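Local coordinates for protein acetyl-CoA acetyltransferase (Mycobacterium smegmatis, PDB 4EGV) that adopts a thiolase fold as a monomer and probably has acyltransferase activity, at residues Thr238-Ser241 / Val242-Leu246. Sequence-based numbering, arbitrary orientation.
Sequences TERS and VEELL
Ser241 and Glu244 form a capping box at the start of the short helix 242-246. Ser241 is the N-cap, and its small side chain suits the place because OG, lying between its own N and carbonyl carbon (chi1 70°), can turn back to accept a weak hydrogen bond from Glu244 N at 3.3 Å. Glu244 OE1 accepts in turn a weak bond from Ser241 N, also 3.3 Å. A glutamate is long enough for this: its CG stands anti to the backbone N and the chain runs on extended, carrying the carboxylate back past the cap. Leu245 N donates to Ser241 O at 3.1 Å, an i to i+4 bond that starts the helix.

The second carboxylate oxygen reaches Arg240. Arg240 NH1 meets Glu244 OE2 at 3.0 Å in a salt bridge; OE2 lies in the guanidinium plane, while NH1 comes to it on the anti side, 32° out of the carboxylate plane.

Loop and helix lie against the preceding helix 210-230, where Arg240 N bonds Ser225 OG and Val242 packs on Ala222. On the inner side, buried Leu245 sets CG against Arg240 CB at 4.1 Å. Glu243, by contrast, heads away on the exposed side; Glu239 is exposed too, though it touches oppositely charged Lys226.

One carboxylate thus serves both cap and ion pair, and its negative charge probably interacts favourably with the N-H groups of the helix start, partly offset by Arg240.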
loop_
_atom_site.group_PDB
_atom_site.type_symbol
_atom_site.label_atom_id
_atom_site.label_comp_id
_atom_site.label_asym_id
_atom_site.label_seq_id
_atom_site.Cartn_x
_atom_site.Cartn_y
_atom_site.Cartn_z
ATOM N N THR A 238 0.040 20.553 -4.284
ATOM C CA THR A 238 -0.675 21.305 -5.326
ATOM C C THR A 238 -1.641 20.355 -6.046
ATOM O O THR A 238 -1.291 19.197 -6.342
ATOM C CB THR A 238 0.277 21.970 -6.339
ATOM O OG1 THR A 238 1.613 21.640 -5.978
ATOM C CG2 THR A 238 0.146 23.492 -6.308
ATOM N N GLU A 239 -2.858 20.840 -6.296
ATOM C CA GLU A 239 -3.837 20.072 -7.061
ATOM C C GLU A 239 -3.439 20.032 -8.532
ATOM O O GLU A 239 -2.902 21.006 -9.062
ATOM C CB GLU A 239 -5.245 20.634 -6.882
ATOM C CG GLU A 239 -6.324 19.724 -7.407
ATOM C CD GLU A 239 -7.664 20.407 -7.614
ATOM O OE1 GLU A 239 -7.934 21.464 -6.997
ATOM O OE2 GLU A 239 -8.466 19.860 -8.398
ATOM N N ARG A 240 -3.690 18.885 -9.167
ATOM C CA ARG A 240 -3.328 18.655 -10.569
ATOM C C ARG A 240 -4.539 18.198 -11.382
ATOM O O ARG A 240 -5.336 17.397 -10.910
ATOM C CB ARG A 240 -2.168 17.643 -10.694
ATOM C CG ARG A 240 -0.938 17.870 -9.758
ATOM C CD ARG A 240 -0.020 18.991 -10.215
ATOM N NE ARG A 240 1.182 19.060 -9.415
ATOM C CZ ARG A 240 2.160 19.952 -9.594
ATOM N NH1 ARG A 240 2.078 20.869 -10.548
ATOM N NH2 ARG A 240 3.233 19.927 -8.812
ATOM N N SER A 241 -4.680 18.736 -12.593
ATOM C CA SER A 241 -5.701 18.290 -13.543
ATOM C C SER A 241 -5.206 17.088 -14.357
ATOM O O SER A 241 -4.024 16.803 -14.415
ATOM C CB SER A 241 -6.119 19.433 -14.476
ATOM O OG SER A 241 -5.080 19.766 -15.385
ATOM N N VAL A 242 -6.138 16.394 -14.991
ATOM C CA VAL A 242 -5.858 15.259 -15.854
ATOM C C VAL A 242 -4.859 15.620 -16.944
ATOM O O VAL A 242 -3.918 14.888 -17.176
ATOM C CB VAL A 242 -7.178 14.739 -16.481
ATOM C CG1 VAL A 242 -6.922 13.700 -17.539
ATOM C CG2 VAL A 242 -8.149 14.182 -15.397
ATOM N N GLU A 243 -5.072 16.758 -17.600
ATOM C CA GLU A 243 -4.238 17.260 -18.703
ATOM C C GLU A 243 -2.813 17.543 -18.220
ATOM O O GLU A 243 -1.843 17.168 -18.878
ATOM C CB GLU A 243 -4.892 18.531 -19.287
ATOM C CG GLU A 243 -4.464 18.969 -20.719
ATOM C CD GLU A 243 -5.151 18.152 -21.864
ATOM O OE1 GLU A 243 -4.769 16.976 -22.069
ATOM O OE2 GLU A 243 -6.048 18.687 -22.578
ATOM N N GLU A 244 -2.706 18.196 -17.066
ATOM C CA GLU A 244 -1.438 18.523 -16.432
ATOM C C GLU A 244 -0.604 17.271 -16.133
ATOM O O GLU A 244 0.584 17.263 -16.392
ATOM C CB GLU A 244 -1.713 19.316 -15.164
ATOM C CG GLU A 244 -0.536 20.032 -14.506
ATOM C CD GLU A 244 -0.980 20.823 -13.246
ATOM O OE1 GLU A 244 -2.204 20.921 -12.985
ATOM O OE2 GLU A 244 -0.114 21.350 -12.518
ATOM N N LEU A 245 -1.232 16.217 -15.612
ATOM C CA LEU A 245 -0.567 14.933 -15.300
ATOM C C LEU A 245 -0.091 14.144 -16.526
ATOM O O LEU A 245 0.947 13.481 -16.495
ATOM C CB LEU A 245 -1.472 14.018 -14.453
ATOM C CG LEU A 245 -1.718 14.321 -12.970
ATOM C CD1 LEU A 245 -2.807 13.478 -12.370
ATOM C CD2 LEU A 245 -0.453 14.148 -12.189
ATOM N N LEU A 246 -0.862 14.224 -17.601
ATOM C CA LEU A 246 -0.649 13.431 -18.781
ATOM C C LEU A 246 0.336 14.072 -19.752
ATOM O O LEU A 246 0.947 13.372 -20.560
ATOM C CB LEU A 246 -2.017 13.181 -19.430
ATOM C CG LEU A 246 -2.233 12.936 -20.929
ATOM C CD1 LEU A 246 -3.443 12.078 -21.180
ATOM C CD2 LEU A 246 -2.396 14.214 -21.680
#